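Local structure of beta-glucosidase (Chaetomella raphigera, 6JXG) at residues Pro129-Thr143 with Glu180-Val194. The protein probably hydrolyses terminal, non-reducing beta-D-glucosyl residues with release of beta-D-glucose, as a secreted family 3 glycoside hydrolase of cellulose breakdown. Numbering follows the deposited sequence.
Sequences PDPYLNGLAMSNTIT and ELYLWPFADAIKANV
D188 OD2 lies against the backbone of G135, 3.2 Å from G135 CA, and accepts a hydrogen bond from each of two waters. One, 2.6 Å from D188 OD2, also donates to Y132 O and sits in the plane of the W184 indole at its edge, accepting from W184 NE1; the other joins D188 to S139 OG. G135, having no side chain, lets the carboxylate come this close; D188 OD1 forms a salt bridge with R671. The backbones come nearest at G135 and P185, their CA atoms 4.1 Å apart; the helix axes approach to 8.1 Å and cross at -26°. P185 is a knob among P131, N134, G135 and M138; N134 OD1 lies 3.3 Å from P185 CB with no polar partner, while its ND2 bonds to S128 O. With CG anti to the backbone N (chi1 178°), W184 brings its five-membered ring to P131 CB in an off-centre CH-pi contact. A leucine in place of W184 would probably leave the water between Y132 and D188 without its N-H donor and P131 without its aromatic partner. Farther along, I142 CD1 packs against both A189 CB and V194 CG2, 3.6 Å from the latter. Polar coupling between these two helices of the TIM-barrel-like domain thus depends on ordered water, while close packing joins them directly.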
ATOM      1  N   PRO A 129      -2.167  -2.685   7.742  1.00 11.42           N
ATOM      2  CA  PRO A 129      -2.394  -2.066   9.041  1.00 12.02           C
ATOM      3  C   PRO A 129      -1.297  -2.313  10.081  1.00 12.17           C
ATOM      4  O   PRO A 129      -1.441  -1.884  11.231  1.00 13.05           O
ATOM      5  CB  PRO A 129      -3.728  -2.704   9.518  1.00 11.62           C
ATOM      6  CG  PRO A 129      -3.729  -4.021   8.885  1.00 12.51           C
ATOM      7  CD  PRO A 129      -3.126  -3.783   7.500  1.00 12.05           C
ATOM      8  N   ASP A 130      -0.164  -2.881   9.662  1.00 11.73           N
ATOM      9  CA  ASP A 130       1.041  -2.902  10.474  1.00 11.09           C
ATOM     10  C   ASP A 130       1.980  -1.757  10.113  1.00 10.82           C
ATOM     11  O   ASP A 130       2.446  -1.638   8.981  1.00 10.31           O
ATOM     12  CB  ASP A 130       1.823  -4.190  10.305  1.00 11.93           C
ATOM     13  CG  ASP A 130       3.005  -4.217  11.233  1.00 12.23           C
ATOM     14  OD1 ASP A 130       2.742  -4.472  12.455  1.00 13.32           O
ATOM     15  OD2 ASP A 130       4.143  -3.922  10.778  1.00 10.80           O
ATOM     16  N   PRO A 131       2.276  -0.869  11.077  1.00 10.61           N
ATOM     17  CA  PRO A 131       2.997   0.309  10.677  1.00 10.52           C
ATOM     18  C   PRO A 131       4.435   0.022  10.253  1.00 11.03           C
ATOM     19  O   PRO A 131       4.991   0.803   9.444  1.00  9.89           O
ATOM     20  CB  PRO A 131       2.968   1.181  11.956  1.00 11.74           C
ATOM     21  CG  PRO A 131       2.749   0.242  13.093  1.00 11.21           C
ATOM     22  CD  PRO A 131       1.821  -0.805  12.455  1.00 11.05           C
ATOM     23  N   TYR A 132       5.084  -1.027  10.811  1.00 10.72           N
ATOM     24  CA  TYR A 132       6.475  -1.313  10.479  1.00 11.09           C
ATOM     25  C   TYR A 132       6.567  -1.796   9.020  1.00 11.70           C
ATOM     26  O   TYR A 132       7.426  -1.314   8.221  1.00 11.41           O
ATOM     27  CB  TYR A 132       7.058  -2.369  11.440  1.00 11.11           C
ATOM     28  CG  TYR A 132       8.492  -2.637  11.175  1.00 10.22           C
ATOM     29  CD1 TYR A 132       9.470  -1.825  11.703  1.00 11.34           C
ATOM     30  CD2 TYR A 132       8.889  -3.659  10.333  1.00 10.35           C
ATOM     31  CE1 TYR A 132      10.840  -2.084  11.448  1.00 10.88           C
ATOM     32  CE2 TYR A 132      10.194  -3.865  10.036  1.00 10.38           C
ATOM     33  CZ  TYR A 132      11.179  -3.085  10.601  1.00 10.60           C
ATOM     34  OH  TYR A 132      12.529  -3.400  10.255  1.00 11.05           O
ATOM     35  N   LEU A 133       5.756  -2.805   8.688  1.00  9.79           N
ATOM     36  CA  LEU A 133       5.712  -3.315   7.309  1.00 10.01           C
ATOM     37  C   LEU A 133       5.371  -2.215   6.341  1.00  9.85           C
ATOM     38  O   LEU A 133       5.972  -2.061   5.242  1.00  9.95           O
ATOM     39  CB  LEU A 133       4.701  -4.453   7.167  1.00  9.73           C
ATOM     40  CG  LEU A 133       4.477  -5.098   5.785  1.00  9.37           C
ATOM     41  CD1 LEU A 133       5.781  -5.655   5.290  1.00  9.59           C
ATOM     42  CD2 LEU A 133       3.440  -6.184   5.882  1.00 10.15           C
ATOM     43  N   ASN A 134       4.323  -1.480   6.700  1.00  9.91           N
ATOM     44  CA  ASN A 134       3.870  -0.340   5.901  1.00 10.54           C
ATOM     45  C   ASN A 134       5.000   0.666   5.625  1.00 10.47           C
ATOM     46  O   ASN A 134       5.333   0.991   4.464  1.00 10.99           O
ATOM     47  CB  ASN A 134       2.669   0.296   6.585  1.00 10.23           C
ATOM     48  CG  ASN A 134       1.889   1.240   5.697  1.00 11.59           C
ATOM     49  OD1 ASN A 134       2.452   2.138   5.078  1.00 10.29           O
ATOM     50  ND2 ASN A 134       0.574   1.005   5.595  1.00 11.01           N
ATOM     51  N   GLY A 135       5.655   1.091   6.683  1.00 10.26           N
ATOM     52  CA  GLY A 135       6.843   1.957   6.587  1.00 11.33           C
ATOM     53  C   GLY A 135       7.993   1.441   5.723  1.00 11.06           C
ATOM     54  O   GLY A 135       8.415   2.193   4.882  1.00 11.06           O
ATOM     55  N   LEU A 136       8.406   0.173   5.844  1.00 10.52           N
ATOM     56  CA  LEU A 136       9.416  -0.412   4.952  1.00 10.54           C
ATOM     57  C   LEU A 136       8.942  -0.445   3.473  1.00 10.34           C
ATOM     58  O   LEU A 136       9.732  -0.190   2.553  1.00  9.88           O
ATOM     59  CB  LEU A 136       9.868  -1.817   5.399  1.00 11.18           C
ATOM     60  CG  LEU A 136      11.138  -1.859   6.294  1.00 11.98           C
ATOM     61  CD1 LEU A 136      12.437  -1.352   5.660  1.00 12.86           C
ATOM     62  CD2 LEU A 136      10.885  -1.086   7.540  1.00 11.32           C
ATOM     63  N   ALA A 137       7.672  -0.738   3.264  1.00 10.53           N
ATOM     64  CA  ALA A 137       7.127  -0.698   1.923  1.00 10.57           C
ATOM     65  C   ALA A 137       7.134   0.741   1.340  1.00 10.05           C
ATOM     66  O   ALA A 137       7.529   0.922   0.185  1.00 10.51           O
ATOM     67  CB  ALA A 137       5.754  -1.321   1.856  1.00 11.42           C
ATOM     68  N   MET A 138       6.748   1.717   2.145  1.00  9.55           N
ATOM     69  CA  MET A 138       6.747   3.119   1.790  1.00 10.11           C
ATOM     70  C   MET A 138       8.152   3.567   1.391  1.00 11.14           C
ATOM     71  O   MET A 138       8.314   4.124   0.295  1.00 10.28           O
ATOM     72  CB  MET A 138       6.211   4.042   2.909  1.00 10.59           C
ATOM     73  CG  MET A 138       4.717   4.017   3.181  1.00 11.07           C
ATOM     74  SD  MET A 138       3.673   4.530   1.876  1.00 11.33           S
ATOM     75  CE  MET A 138       4.148   6.254   1.735  1.00 11.16           C
ATOM     76  N   SER A 139       9.157   3.265   2.234  1.00 10.80           N
ATOM     77  CA  SER A 139      10.505   3.769   1.996  1.00 11.44           C
ATOM     78  C   SER A 139      11.130   3.089   0.793  1.00 10.94           C
ATOM     79  O   SER A 139      11.713   3.773  -0.084  1.00 10.28           O
ATOM     80  CB  SER A 139      11.396   3.623   3.250  1.00 12.09           C
ATOM     81  OG  SER A 139      11.519   2.275   3.599  1.00 12.38           O
ATOM     82  N   ASN A 140      10.878   1.799   0.608  1.00 10.84           N
ATOM     83  CA  ASN A 140      11.469   1.149  -0.547  1.00 11.31           C
ATOM     84  C   ASN A 140      10.765   1.585  -1.841  1.00 10.63           C
ATOM     85  O   ASN A 140      11.407   1.698  -2.863  1.00 10.77           O
ATOM     86  CB  ASN A 140      11.452  -0.386  -0.415  1.00 11.12           C
ATOM     87  CG  ASN A 140      12.610  -0.888   0.377  1.00 13.16           C
ATOM     88  OD1 ASN A 140      13.733  -0.984  -0.129  1.00 13.80           O
ATOM     89  ND2 ASN A 140      12.358  -1.195   1.640  1.00 16.37           N
ATOM     90  N   THR A 141       9.445   1.777  -1.801  1.00 10.03           N
ATOM     91  CA  THR A 141       8.720   2.273  -2.998  1.00  9.49           C
ATOM     92  C   THR A 141       9.152   3.696  -3.421  1.00 10.00           C
ATOM     93  O   THR A 141       9.413   3.981  -4.572  1.00 12.11           O
ATOM     94  CB  THR A 141       7.200   2.267  -2.753  1.00  9.36           C
ATOM     95  OG1 THR A 141       6.769   0.914  -2.403  1.00  9.30           O
ATOM     96  CG2 THR A 141       6.508   2.743  -3.991  1.00  9.33           C
ATOM     97  N   ILE A 142       9.245   4.587  -2.462  1.00  9.45           N
ATOM     98  CA  ILE A 142       9.647   5.952  -2.692  1.00 10.11           C
ATOM     99  C   ILE A 142      11.079   5.995  -3.200  1.00 10.35           C
ATOM    100  O   ILE A 142      11.389   6.744  -4.123  1.00 11.09           O
ATOM    101  CB  ILE A 142       9.497   6.757  -1.445  1.00 10.72           C
ATOM    102  CG1 ILE A 142       8.001   6.969  -1.241  1.00 11.24           C
ATOM    103  CG2 ILE A 142      10.218   8.116  -1.514  1.00 10.83           C
ATOM    104  CD1 ILE A 142       7.690   7.401   0.153  1.00 12.72           C
ATOM    105  N   THR A 143      11.948   5.228  -2.592  1.00 11.25           N
ATOM    106  CA  THR A 143      13.375   5.277  -3.014  1.00 11.21           C
ATOM    107  C   THR A 143      13.467   4.787  -4.471  1.00 10.23           C
ATOM    108  O   THR A 143      14.239   5.333  -5.266  1.00 10.53           O
ATOM    109  CB  THR A 143      14.260   4.459  -2.084  1.00 11.24           C
ATOM    110  OG1 THR A 143      14.127   4.965  -0.749  1.00 11.80           O
ATOM    111  CG2 THR A 143      15.669   4.572  -2.557  1.00 12.87           C
ATOM    112  N   GLU A 180       2.353   6.247  17.004  1.00 13.59           N
ATOM    113  CA  GLU A 180       2.815   4.854  16.904  1.00 15.11           C
ATOM    114  C   GLU A 180       2.234   4.078  15.779  1.00 14.72           C
ATOM    115  O   GLU A 180       2.815   3.050  15.396  1.00 17.26           O
ATOM    116  CB  GLU A 180       2.636   4.054  18.187  1.00 14.76           C
ATOM    117  CG  GLU A 180       3.617   4.538  19.219  1.00 15.98           C
ATOM    118  CD  GLU A 180       3.540   3.837  20.585  1.00 15.63           C
ATOM    119  OE1 GLU A 180       3.192   2.649  20.708  1.00 14.21           O
ATOM    120  OE2 GLU A 180       3.882   4.548  21.517  1.00 16.18           O
ATOM    121  N   LEU A 181       1.091   4.510  15.285  1.00 14.66           N
ATOM    122  CA  LEU A 181       0.351   3.726  14.337  1.00 15.47           C
ATOM    123  C   LEU A 181       0.220   4.517  13.011  1.00 15.46           C
ATOM    124  O   LEU A 181       0.962   4.235  12.079  1.00 15.01           O
ATOM    125  CB  LEU A 181      -0.960   3.318  14.953  1.00 16.97           C
ATOM    126  CG  LEU A 181      -1.740   2.318  14.230  1.00 18.85           C
ATOM    127  CD1 LEU A 181      -0.799   1.107  13.985  1.00 22.20           C
ATOM    128  CD2 LEU A 181      -2.966   1.971  15.039  1.00 17.36           C
ATOM    129  N   TYR A 182      -0.637   5.531  12.956  1.00 12.73           N
ATOM    130  CA  TYR A 182      -0.988   6.173  11.693  1.00 12.38           C
ATOM    131  C   TYR A 182       0.121   7.074  11.100  1.00 11.55           C
ATOM    132  O   TYR A 182       0.356   7.085   9.917  1.00 10.56           O
ATOM    133  CB  TYR A 182      -2.355   6.950  11.827  1.00 12.44           C
ATOM    134  CG  TYR A 182      -3.453   6.000  12.233  1.00 11.55           C
ATOM    135  CD1 TYR A 182      -3.970   5.117  11.315  1.00 11.17           C
ATOM    136  CD2 TYR A 182      -3.785   5.822  13.597  1.00 11.31           C
ATOM    137  CE1 TYR A 182      -4.940   4.178  11.688  1.00 11.59           C
ATOM    138  CE2 TYR A 182      -4.697   4.855  13.974  1.00 11.62           C
ATOM    139  CZ  TYR A 182      -5.291   4.025  13.023  1.00 11.93           C
ATOM    140  OH  TYR A 182      -6.218   2.995  13.356  1.00 11.16           O
ATOM    141  N   LEU A 183       0.800   7.813  11.931  1.00  9.97           N
ATOM    142  CA  LEU A 183       1.957   8.637  11.491  1.00 11.00           C
ATOM    143  C   LEU A 183       3.201   7.867  11.049  1.00 11.18           C
ATOM    144  O   LEU A 183       3.971   8.322  10.176  1.00 10.75           O
ATOM    145  CB  LEU A 183       2.311   9.645  12.598  1.00 10.26           C
ATOM    146  CG  LEU A 183       3.290  10.752  12.158  1.00 11.16           C
ATOM    147  CD1 LEU A 183       2.634  11.621  11.107  1.00 10.91           C
ATOM    148  CD2 LEU A 183       3.742  11.545  13.395  1.00 11.91           C
ATOM    149  N   TRP A 184       3.386   6.691  11.645  1.00 11.35           N
ATOM    150  CA  TRP A 184       4.619   5.975  11.531  1.00 11.45           C
ATOM    151  C   TRP A 184       5.085   5.750  10.037  1.00 11.80           C
ATOM    152  O   TRP A 184       6.202   6.076   9.648  1.00 13.39           O
ATOM    153  CB  TRP A 184       4.496   4.723  12.319  1.00 11.53           C
ATOM    154  CG  TRP A 184       5.684   3.823  12.277  1.00 12.46           C
ATOM    155  CD1 TRP A 184       6.208   3.153  11.211  1.00 12.97           C
ATOM    156  CD2 TRP A 184       6.508   3.456  13.423  1.00 13.79           C
ATOM    157  NE1 TRP A 184       7.309   2.406  11.609  1.00 14.22           N
ATOM    158  CE2 TRP A 184       7.527   2.606  12.955  1.00 14.36           C
ATOM    159  CE3 TRP A 184       6.441   3.754  14.780  1.00 14.18           C
ATOM    160  CZ2 TRP A 184       8.475   2.043  13.800  1.00 17.05           C
ATOM    161  CZ3 TRP A 184       7.423   3.223  15.648  1.00 15.43           C
ATOM    162  CH2 TRP A 184       8.398   2.348  15.157  1.00 15.58           C
ATOM    163  N   PRO A 185       4.165   5.321   9.158  1.00 12.96           N
ATOM    164  CA  PRO A 185       4.617   5.202   7.762  1.00 11.98           C
ATOM    165  C   PRO A 185       4.882   6.515   7.089  1.00 11.84           C
ATOM    166  O   PRO A 185       5.722   6.554   6.185  1.00 12.46           O
ATOM    167  CB  PRO A 185       3.495   4.508   7.050  1.00 13.89           C
ATOM    168  CG  PRO A 185       2.438   4.291   8.064  1.00 15.30           C
ATOM    169  CD  PRO A 185       2.863   4.712   9.417  1.00 12.91           C
ATOM    170  N   PHE A 186       4.189   7.584   7.491  1.00 12.03           N
ATOM    171  CA  PHE A 186       4.539   8.887   6.945  1.00 11.94           C
ATOM    172  C   PHE A 186       5.906   9.350   7.414  1.00 12.07           C
ATOM    173  O   PHE A 186       6.696   9.933   6.643  1.00 12.80           O
ATOM    174  CB  PHE A 186       3.484   9.943   7.253  1.00 12.43           C
ATOM    175  CG  PHE A 186       2.257   9.821   6.411  1.00 12.18           C
ATOM    176  CD1 PHE A 186       2.224  10.350   5.127  1.00 11.80           C
ATOM    177  CD2 PHE A 186       1.137   9.151   6.901  1.00 12.22           C
ATOM    178  CE1 PHE A 186       1.105  10.278   4.343  1.00 11.98           C
ATOM    179  CE2 PHE A 186      -0.007   9.080   6.122  1.00 11.96           C
ATOM    180  CZ  PHE A 186      -0.040   9.689   4.828  1.00 12.73           C
ATOM    181  N   ALA A 187       6.250   9.032   8.653  1.00 10.98           N
ATOM    182  CA  ALA A 187       7.609   9.379   9.148  1.00 12.01           C
ATOM    183  C   ALA A 187       8.680   8.632   8.372  1.00 11.80           C
ATOM    184  O   ALA A 187       9.698   9.248   7.946  1.00 12.36           O
ATOM    185  CB  ALA A 187       7.712   9.115  10.660  1.00 12.88           C
ATOM    186  N   ASP A 188       8.465   7.332   8.117  1.00 11.86           N
ATOM    187  CA  ASP A 188       9.406   6.546   7.245  1.00 11.52           C
ATOM    188  C   ASP A 188       9.520   7.181   5.843  1.00 10.72           C
ATOM    189  O   ASP A 188      10.593   7.323   5.259  1.00 10.74           O
ATOM    190  CB  ASP A 188       8.998   5.071   7.102  1.00 12.16           C
ATOM    191  CG  ASP A 188       9.506   4.175   8.256  1.00 13.21           C
ATOM    192  OD1 ASP A 188      10.015   4.690   9.316  1.00 14.39           O
ATOM    193  OD2 ASP A 188       9.464   2.971   8.046  1.00 13.55           O
ATOM    194  N   ALA A 189       8.395   7.605   5.323  1.00 11.53           N
ATOM    195  CA  ALA A 189       8.355   8.237   4.018  1.00 11.23           C
ATOM    196  C   ALA A 189       9.157   9.526   3.970  1.00 12.42           C
ATOM    197  O   ALA A 189       9.924   9.750   3.073  1.00 12.93           O
ATOM    198  CB  ALA A 189       6.938   8.460   3.607  1.00 11.87           C
ATOM    199  N   ILE A 190       8.948  10.388   4.925  1.00 12.25           N
ATOM    200  CA  ILE A 190       9.752  11.584   5.070  1.00 11.79           C
ATOM    201  C   ILE A 190      11.260  11.327   5.233  1.00 12.37           C
ATOM    202  O   ILE A 190      12.079  11.992   4.551  1.00 13.21           O
ATOM    203  CB  ILE A 190       9.191  12.436   6.214  1.00 12.04           C
ATOM    204  CG1 ILE A 190       7.770  12.905   5.832  1.00 11.71           C
ATOM    205  CG2 ILE A 190      10.094  13.600   6.504  1.00 11.29           C
ATOM    206  CD1 ILE A 190       6.889  13.511   6.932  1.00 12.23           C
ATOM    207  N   LYS A 191      11.643  10.420   6.108  1.00 11.97           N
ATOM    208  CA  LYS A 191      13.051   9.952   6.217  1.00 12.70           C
ATOM    209  C   LYS A 191      13.605   9.466   4.894  1.00 14.18           C
ATOM    210  O   LYS A 191      14.756   9.710   4.569  1.00 12.26           O
ATOM    211  CB  LYS A 191      13.124   8.838   7.272  1.00 13.39           C
ATOM    212  CG  LYS A 191      14.502   8.186   7.428  1.00 15.81           C
ATOM    213  CD  LYS A 191      15.442   9.181   8.143  1.00 18.74           C
ATOM    214  CE  LYS A 191      16.878   8.618   8.359  1.00 21.57           C
ATOM    215  NZ  LYS A 191      17.400   7.850   7.212  1.00 24.26           N
ATOM    216  N   ALA A 192      12.787   8.811   4.061  1.00 12.29           N
ATOM    217  CA  ALA A 192      13.263   8.413   2.770  1.00 13.86           C
ATOM    218  C   ALA A 192      13.253   9.570   1.711  1.00 11.45           C
ATOM    219  O   ALA A 192      13.261   9.314   0.555  1.00 12.88           O
ATOM    220  CB  ALA A 192      12.450   7.242   2.251  1.00 13.26           C
ATOM    221  N   ASN A 193      13.041  10.803   2.149  1.00 12.29           N
ATOM    222  CA  ASN A 193      13.142  12.028   1.270  1.00 12.01           C
ATOM    223  C   ASN A 193      12.045  12.100   0.254  1.00 12.19           C
ATOM    224  O   ASN A 193      12.191  12.648  -0.824  1.00 11.97           O
ATOM    225  CB  ASN A 193      14.505  12.150   0.616  1.00 12.43           C
ATOM    226  CG  ASN A 193      15.578  12.512   1.631  1.00 13.78           C
ATOM    227  OD1 ASN A 193      15.368  13.346   2.512  1.00 13.10           O
ATOM    228  ND2 ASN A 193      16.697  11.830   1.554  1.00 14.13           N
ATOM    229  N   VAL A 194      10.890  11.568   0.626  1.00 11.96           N
ATOM    230  CA  VAL A 194       9.680  11.815  -0.202  1.00 10.76           C
ATOM    231  C   VAL A 194       9.515  13.295  -0.585  1.00 10.47           C
ATOM    232  O   VAL A 194       9.609  14.231   0.234  1.00 10.65           O
ATOM    233  CB  VAL A 194       8.409  11.195   0.367  1.00 11.18           C
ATOM    234  CG1 VAL A 194       7.788  12.086   1.421  1.00 12.35           C
ATOM    235  CG2 VAL A 194       7.369  10.908  -0.734  1.00 11.27           C
TER
HETATM  236  O   HOH W   1       9.001   1.015   9.654  1.00 11.72           O
HETATM  237  O   HOH W   2      11.457   2.477   6.375  1.00 12.43           O
HETATM  238  O   HOH W   3      14.726   7.640  -0.850  1.00 20.54           O